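Local coordinates for EDD domain protein, DegV family (Ruminococcus gnavus, PDB 3JR7) that is of unconfirmed function but probably binds lipids such as fatty acids, at residues L117-N120 / L121-E125; A147-V150 / Q151-K155; I251-C254 / N255-E258. All coordinates share one frame; numbering follows the deposited sequence.

Contact 1 of 3, residues L117-N120 / L121-E125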
loop_
_atom_site.group_PDB
_atom_site.type_symbol
_atom_site.label_atom_id
_atom_site.label_comp_id
_atom_site.label_asym_id
_atom_site.label_seq_id
_atom_site.Cartn_x
_atom_site.Cartn_y
_atom_site.Cartn_z
ATOM N N LEU A 117 -11.548 2.602 -15.472
ATOM C CA LEU A 117 -11.779 2.380 -16.891
ATOM C C LEU A 117 -12.132 0.893 -17.104
ATOM O O LEU A 117 -12.992 0.554 -17.928
ATOM C CB LEU A 117 -10.511 2.804 -17.677
ATOM C CG LEU A 117 -10.598 3.019 -19.152
ATOM C CD1 LEU A 117 -11.717 4.072 -19.452
ATOM C CD2 LEU A 117 -9.203 3.502 -19.649
ATOM N N GLY A 118 -11.478 -0.002 -16.367
ATOM C CA GLY A 118 -11.814 -1.406 -16.430
ATOM C C GLY A 118 -13.284 -1.671 -16.105
ATOM O O GLY A 118 -13.918 -2.555 -16.695
ATOM N N LYS A 119 -13.818 -0.916 -15.158
ATOM C CA LYS A 119 -15.235 -1.014 -14.823
ATOM C C LYS A 119 -16.119 -0.514 -15.991
ATOM O O LYS A 119 -17.158 -1.114 -16.311
ATOM C CB LYS A 119 -15.529 -0.248 -13.521
ATOM C CG LYS A 119 -16.983 -0.113 -13.237
ATOM C CD LYS A 119 -17.235 0.643 -11.962
ATOM C CE LYS A 119 -18.750 0.809 -11.772
ATOM N NZ LYS A 119 -19.125 1.255 -10.427
ATOM N N ASN A 120 -15.685 0.547 -16.668
ATOM C CA ASN A 120 -16.447 1.047 -17.822
ATOM C C ASN A 120 -16.478 -0.001 -18.936
ATOM O O ASN A 120 -17.539 -0.293 -19.498
ATOM C CB ASN A 120 -15.890 2.388 -18.277
ATOM C CG ASN A 120 -16.129 3.470 -17.237
ATOM O OD1 ASN A 120 -17.044 3.360 -16.441
ATOM N ND2 ASN A 120 -15.294 4.478 -17.203
ATOM N N LEU A 121 -15.330 -0.611 -19.202
ATOM C CA LEU A 121 -15.225 -1.665 -20.203
ATOM C C LEU A 121 -16.090 -2.849 -19.789
ATOM O O LEU A 121 -16.834 -3.410 -20.617
ATOM C CB LEU A 121 -13.759 -2.095 -20.401
ATOM C CG LEU A 121 -12.815 -0.998 -20.935
ATOM C CD1 LEU A 121 -11.380 -1.562 -20.999
ATOM C CD2 LEU A 121 -13.321 -0.463 -22.311
ATOM N N TYR A 122 -16.005 -3.240 -18.521
ATOM C CA TYR A 122 -16.872 -4.344 -18.009
ATOM C C TYR A 122 -18.337 -4.124 -18.367
ATOM O O TYR A 122 -19.031 -5.038 -18.832
ATOM C CB TYR A 122 -16.752 -4.538 -16.465
ATOM C CG TYR A 122 -17.564 -5.711 -16.005
ATOM C CD1 TYR A 122 -17.022 -6.986 -15.977
ATOM C CD2 TYR A 122 -18.895 -5.568 -15.705
ATOM C CE1 TYR A 122 -17.796 -8.083 -15.626
ATOM C CE2 TYR A 122 -19.681 -6.680 -15.348
ATOM C CZ TYR A 122 -19.117 -7.909 -15.324
ATOM O OH TYR A 122 -19.894 -8.989 -15.016
ATOM N N GLU A 123 -18.809 -2.924 -18.093
ATOM C CA GLU A 123 -20.210 -2.639 -18.232
ATOM C C GLU A 123 -20.625 -2.610 -19.701
ATOM O O GLU A 123 -21.751 -3.025 -20.010
ATOM C CB GLU A 123 -20.593 -1.401 -17.426
ATOM C CG GLU A 123 -20.463 -1.748 -15.925
ATOM C CD GLU A 123 -21.049 -0.738 -14.961
ATOM O OE1 GLU A 123 -20.890 0.478 -15.196
ATOM O OE2 GLU A 123 -21.641 -1.194 -13.936
ATOM N N GLU A 124 -19.697 -2.217 -20.583
ATOM C CA GLU A 124 -19.930 -2.253 -22.019
ATOM C C GLU A 124 -19.992 -3.660 -22.536
ATOM O O GLU A 124 -20.718 -3.907 -23.482
ATOM C CB GLU A 124 -18.839 -1.512 -22.796
ATOM C CG GLU A 124 -18.871 -0.066 -22.537
ATOM C CD GLU A 124 -17.664 0.668 -23.040
ATOM O OE1 GLU A 124 -16.806 0.047 -23.705
ATOM O OE2 GLU A 124 -17.578 1.876 -22.759
ATOM N N GLU A 125 -19.234 -4.578 -21.939
ATOM C CA GLU A 125 -19.193 -5.929 -22.385
ATOM C C GLU A 125 -20.205 -6.827 -21.673
ATOM O O GLU A 125 -20.702 -7.752 -22.277
ATOM C CB GLU A 125 -17.799 -6.528 -22.236
ATOM C CG GLU A 125 -16.689 -5.696 -22.869
ATOM C CD GLU A 125 -16.760 -5.607 -24.421
ATOM O OE1 GLU A 125 -17.407 -6.448 -25.070
ATOM O OE2 GLU A 125 -16.136 -4.713 -24.972
HETATM O O HOH W 1 -18.938 2.579 -14.763
#
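Asn120 and Glu123 share a water on the surface of helix 111-126, the crossover helix of the beta-alpha-beta unit formed with strands 98-103 and 130-135. The water donates to both: Asn120 OD1 receives it at 2.6 Å and Glu123 OE1 at 2.9 Å, so an amide and a carboxylate three residues apart are joined without touching. Glu123 also runs alongside Lys119, one turn back. With CG anti to its own carbonyl carbon (chi1 -68°) and an extended chain beyond, Glu123 lays CG 3.4 Å from Lys119 O and brings its carboxylate alongside the lysine's CE; the nearest charged atoms, Lys119 NZ and Glu123 OE2, remain 5.0 Å apart. No direct salt bridge forms, although the opposite charges may still attract. Lys119 NZ is instead hydrogen-bonded to Ile131 O, while Glu123 OE2 takes a weak bond from Lys129 N, so both chains reach towards the start of strand 130-135. Shortening Glu123 to an alanine is likely to leave the water without its second acceptor and Lys129 N without its weak partner. Leu121 faces another way and packs on Pro85, Glu86 and Met89 of helix 85-92. Beneath these side chains the helical ladder is regular, and its straightest rung between 117-120 and 121-125 runs from Leu121 N to Leu117 O, 2.9 Å with an N-H...O angle of 167°.

Contact 2 of 3, residues A147-V150 / Q151-K155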
loop_
_atom_site.group_PDB
_atom_site.type_symbol
_atom_site.label_atom_id
_atom_site.label_comp_id
_atom_site.label_asym_id
_atom_site.label_seq_id
_atom_site.Cartn_x
_atom_site.Cartn_y
_atom_site.Cartn_z
ATOM N N ALA A 147 -8.332 -3.544 2.348
ATOM C CA ALA A 147 -8.819 -4.868 1.981
ATOM C C ALA A 147 -9.380 -5.609 3.206
ATOM O O ALA A 147 -10.477 -6.214 3.118
ATOM C CB ALA A 147 -7.717 -5.724 1.316
ATOM N N LEU A 148 -8.642 -5.565 4.326
ATOM C CA LEU A 148 -9.104 -6.159 5.605
ATOM C C LEU A 148 -10.416 -5.541 6.099
ATOM O O LEU A 148 -11.326 -6.226 6.603
ATOM C CB LEU A 148 -8.016 -6.068 6.697
ATOM C CG LEU A 148 -6.816 -7.003 6.523
ATOM C CD1 LEU A 148 -5.690 -6.755 7.470
ATOM C CD2 LEU A 148 -7.286 -8.522 6.626
ATOM N N LYS A 149 -10.528 -4.235 5.941
ATOM C CA LYS A 149 -11.743 -3.548 6.334
ATOM C C LYS A 149 -12.954 -3.965 5.477
ATOM O O LYS A 149 -14.046 -4.135 5.999
ATOM C CB LYS A 149 -11.519 -2.016 6.263
ATOM C CG LYS A 149 -12.666 -1.139 6.792
ATOM C CD LYS A 149 -13.069 -1.482 8.257
ATOM C CE LYS A 149 -12.141 -0.924 9.275
ATOM N NZ LYS A 149 -12.619 -1.093 10.724
ATOM N N VAL A 150 -12.756 -4.118 4.166
ATOM C CA VAL A 150 -13.815 -4.635 3.300
ATOM C C VAL A 150 -14.315 -5.966 3.856
ATOM O O VAL A 150 -15.517 -6.165 4.048
ATOM C CB VAL A 150 -13.349 -4.807 1.813
ATOM C CG1 VAL A 150 -14.454 -5.574 1.012
ATOM C CG2 VAL A 150 -12.968 -3.463 1.206
ATOM N N GLN A 151 -13.395 -6.867 4.142
ATOM C CA GLN A 151 -13.763 -8.198 4.649
ATOM C C GLN A 151 -14.474 -8.096 5.992
ATOM O O GLN A 151 -15.416 -8.822 6.256
ATOM C CB GLN A 151 -12.494 -9.050 4.793
ATOM C CG GLN A 151 -12.677 -10.482 5.428
ATOM C CD GLN A 151 -11.321 -11.182 5.655
ATOM O OE1 GLN A 151 -10.401 -10.606 6.189
ATOM N NE2 GLN A 151 -11.201 -12.377 5.198
ATOM N N GLN A 152 -14.007 -7.193 6.850
ATOM C CA GLN A 152 -14.635 -7.004 8.160
ATOM C C GLN A 152 -16.084 -6.540 7.986
ATOM O O GLN A 152 -17.005 -7.125 8.572
ATOM C CB GLN A 152 -13.817 -6.019 9.015
ATOM C CG GLN A 152 -14.404 -5.765 10.424
ATOM C CD GLN A 152 -13.781 -4.545 11.126
ATOM O OE1 GLN A 152 -12.867 -3.894 10.612
ATOM N NE2 GLN A 152 -14.296 -4.225 12.287
ATOM N N CYS A 153 -16.301 -5.547 7.131
ATOM C CA CYS A 153 -17.661 -5.071 6.822
ATOM C C CYS A 153 -18.555 -6.168 6.244
ATOM O O CYS A 153 -19.724 -6.325 6.650
ATOM C CB CYS A 153 -17.592 -3.926 5.855
ATOM S SG CYS A 153 -16.789 -2.485 6.581
ATOM N N GLU A 154 -18.013 -6.920 5.295
ATOM C CA GLU A 154 -18.753 -8.055 4.697
ATOM C C GLU A 154 -19.143 -9.073 5.781
ATOM O O GLU A 154 -20.285 -9.503 5.832
ATOM C CB GLU A 154 -17.960 -8.730 3.588
ATOM C CG GLU A 154 -18.064 -8.029 2.189
ATOM C CD GLU A 154 -19.393 -8.279 1.462
ATOM O OE1 GLU A 154 -20.126 -9.211 1.860
ATOM O OE2 GLU A 154 -19.715 -7.545 0.481
ATOM N N LYS A 155 -18.211 -9.369 6.687
ATOM C CA LYS A 155 -18.461 -10.297 7.763
ATOM C C LYS A 155 -19.541 -9.776 8.725
ATOM O O LYS A 155 -20.344 -10.569 9.240
ATOM C CB LYS A 155 -17.154 -10.613 8.499
ATOM C CG LYS A 155 -17.326 -11.428 9.739
ATOM C CD LYS A 155 -16.026 -12.088 10.216
ATOM C CE LYS A 155 -16.272 -12.824 11.551
ATOM N NZ LYS A 155 -15.098 -13.664 11.965
HETATM O O HOH W 2 -10.919 -8.429 7.984
#
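Leu148 O is gripped twice: Gln152 N donates to it at 2.9 Å, and a water donates to it at 2.6 Å. The same water gives its other hydrogen bond to Gln151 OE1, and thus ties a side-chain amide back to the backbone of the preceding turn. Gln151 lies beside Leu148, the two pointing the same way, and its OE1 also rests 3.8 Å from Leu148 CD2, a polar atom against a methyl. A direct bond replaces the water one residue further on, where Lys149 NZ donates to Gln152 OE1 at 2.8 Å. The lysine gets there by folding: after CG sets out anti to the backbone N, bends at chi2 (55°) and chi3 (78°) curl the chain alongside the glutamine, bringing CD and CE near OE1 as well. NZ approaches at a C=O...N angle of 125°, tilted from the amide plane. These are i to i+3 and i to i+4 contacts of an alpha-helix, 141-155, which packs on the mixed sheet through strand 22-27 with helix 160-173 beside it: Val150 meets Val24 and Val167, and Cys153 sits on Val163 and Ser166. Glu154 is buried, yet its OE2 makes a salt bridge with Arg98 NE and a hydrogen bond with Tyr100 OH, which would be expected to favour the charged form. Its backbone N-H closes the turn, Glu154 N to Val150 O at 2.9 Å.

Contact 3 of 3, residues I251-C254 / N255-E258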
loop_
_atom_site.group_PDB
_atom_site.type_symbol
_atom_site.label_atom_id
_atom_site.label_comp_id
_atom_site.label_asym_id
_atom_site.label_seq_id
_atom_site.Cartn_x
_atom_site.Cartn_y
_atom_site.Cartn_z
ATOM N N ILE A 251 2.675 -2.658 9.599
ATOM C CA ILE A 251 4.049 -2.270 9.302
ATOM C C ILE A 251 4.608 -3.113 8.153
ATOM O O ILE A 251 4.589 -4.328 8.210
ATOM C CB ILE A 251 4.964 -2.428 10.529
ATOM C CG1 ILE A 251 4.477 -1.571 11.687
ATOM C CG2 ILE A 251 6.405 -2.040 10.203
ATOM C CD1 ILE A 251 4.970 -2.049 13.027
ATOM N N ALA A 252 5.091 -2.475 7.102
ATOM C CA ALA A 252 5.802 -3.182 6.070
ATOM C C ALA A 252 7.250 -2.762 6.125
ATOM O O ALA A 252 7.560 -1.589 6.383
ATOM C CB ALA A 252 5.211 -2.886 4.690
ATOM N N HIS A 253 8.143 -3.722 5.884
ATOM C CA HIS A 253 9.579 -3.470 5.901
ATOM C C HIS A 253 10.206 -4.114 4.693
ATOM O O HIS A 253 9.700 -5.128 4.181
ATOM C CB HIS A 253 10.217 -4.011 7.188
ATOM C CG HIS A 253 10.359 -5.497 7.193
ATOM N ND1 HIS A 253 9.356 -6.345 7.604
ATOM C CD2 HIS A 253 11.373 -6.287 6.781
ATOM C CE1 HIS A 253 9.764 -7.599 7.477
ATOM N NE2 HIS A 253 10.975 -7.590 6.967
ATOM N N CYS A 254 11.260 -3.479 4.192
ATOM C CA CYS A 254 12.018 -4.026 3.084
ATOM C C CYS A 254 13.371 -4.535 3.595
ATOM O O CYS A 254 14.304 -3.750 3.731
ATOM C CB CYS A 254 12.258 -2.951 2.029
ATOM S SG CYS A 254 13.087 -3.609 0.559
ATOM N N ASN A 255 13.441 -5.841 3.859
ATOM C CA ASN A 255 14.694 -6.520 4.272
ATOM C C ASN A 255 15.256 -5.941 5.594
ATOM O O ASN A 255 16.469 -5.732 5.734
ATOM C CB ASN A 255 15.726 -6.393 3.161
ATOM C CG ASN A 255 16.968 -7.268 3.388
ATOM O OD1 ASN A 255 16.859 -8.406 3.855
ATOM N ND2 ASN A 255 18.139 -6.733 3.059
ATOM N N CYS A 256 14.374 -5.654 6.548
ATOM C CA CYS A 256 14.792 -5.129 7.870
ATOM C C CYS A 256 13.757 -5.477 8.942
ATOM O O CYS A 256 13.091 -4.617 9.553
ATOM C CB CYS A 256 15.123 -3.627 7.791
ATOM S SG CYS A 256 13.757 -2.579 7.183
ATOM N N GLU A 257 13.602 -6.769 9.158
ATOM C CA GLU A 257 12.615 -7.249 10.094
ATOM C C GLU A 257 12.809 -6.739 11.515
ATOM O O GLU A 257 11.829 -6.452 12.214
ATOM C CB GLU A 257 12.557 -8.785 10.113
ATOM C CG GLU A 257 11.298 -9.261 10.767
ATOM C CD GLU A 257 11.239 -10.753 11.006
ATOM O OE1 GLU A 257 11.949 -11.529 10.334
ATOM O OE2 GLU A 257 10.451 -11.149 11.891
ATOM N N GLU A 258 14.055 -6.652 11.968
ATOM C CA GLU A 258 14.292 -6.204 13.346
ATOM C C GLU A 258 13.975 -4.728 13.515
ATOM O O GLU A 258 13.476 -4.311 14.550
ATOM C CB GLU A 258 15.727 -6.490 13.813
ATOM C CG GLU A 258 15.943 -7.966 14.258
ATOM C CD GLU A 258 14.946 -8.485 15.334
ATOM O OE1 GLU A 258 14.657 -7.786 16.353
ATOM O OE2 GLU A 258 14.433 -9.624 15.140
#
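The imidazole of His253 has Glu257 CA over one face, 3.7 Å from the ring centroid and only 18° off the normal, a CH-pi contact in which the first residue of a helix is laid on the ring. The alpha carbon sits towards the rim, nearest NE2, and CB of Glu257 follows at 3.7 Å from the same nitrogen. At the edge, near the ring plane, comes the backbone of Cys256, with its N 3.1 Å from His253 CD2. The thiol of Cys256 approaches edgewise too: SG stands 5.3 Å from the centroid in a sulfur-aromatic contact and 3.8 Å from His253 CB. Both side chains adopt the less common first torsion in which the outer atom lies between the backbone N and the carbonyl carbon; in the histidine (chi1 75°) this turns the ring toward the backbone of Cys256 and Glu257. Glu257 sends its extended chain past the ring, and its carboxylate, inclined 25° to the imidazole, keeps OE1 5.3 Å from His253 NE2; OE2 has a long, weak ion pair with Lys261. Asn255 takes a left-handed helical conformation in the turn, and its ND2 is hydrogen-bonded to Asp291 OD1. Further in, the histidine also touches Ile278, Asp280 and Ala260. With Cys256 at the N-cap, the arrangement is that of the tight strand-to-helix connection opening a beta-alpha-beta unit, here strand 248-253, helix 257-270 and strand 275-280.

Read from the N terminus, the three contacts come in series; none nests in or crosses another, and each closes only a short local turn. Contact 1 lies on helix 111-126, which carries the chain from strand 98-103 to strand 130-135 in the first mixed sheet. After that strand the chain enters helix 141-155, where contact 2 sits, packed against strand 22-27 of the same sheet; the centres of contacts 1 and 2 are about 25 Å apart. Contact 3 belongs to the second mixed sheet, at the turn from strand 248-253 into helix 257-270. Its nearest atoms are about 10 Å from contact 2 and about 27 Å from contact 1, which lies across the chain's centre.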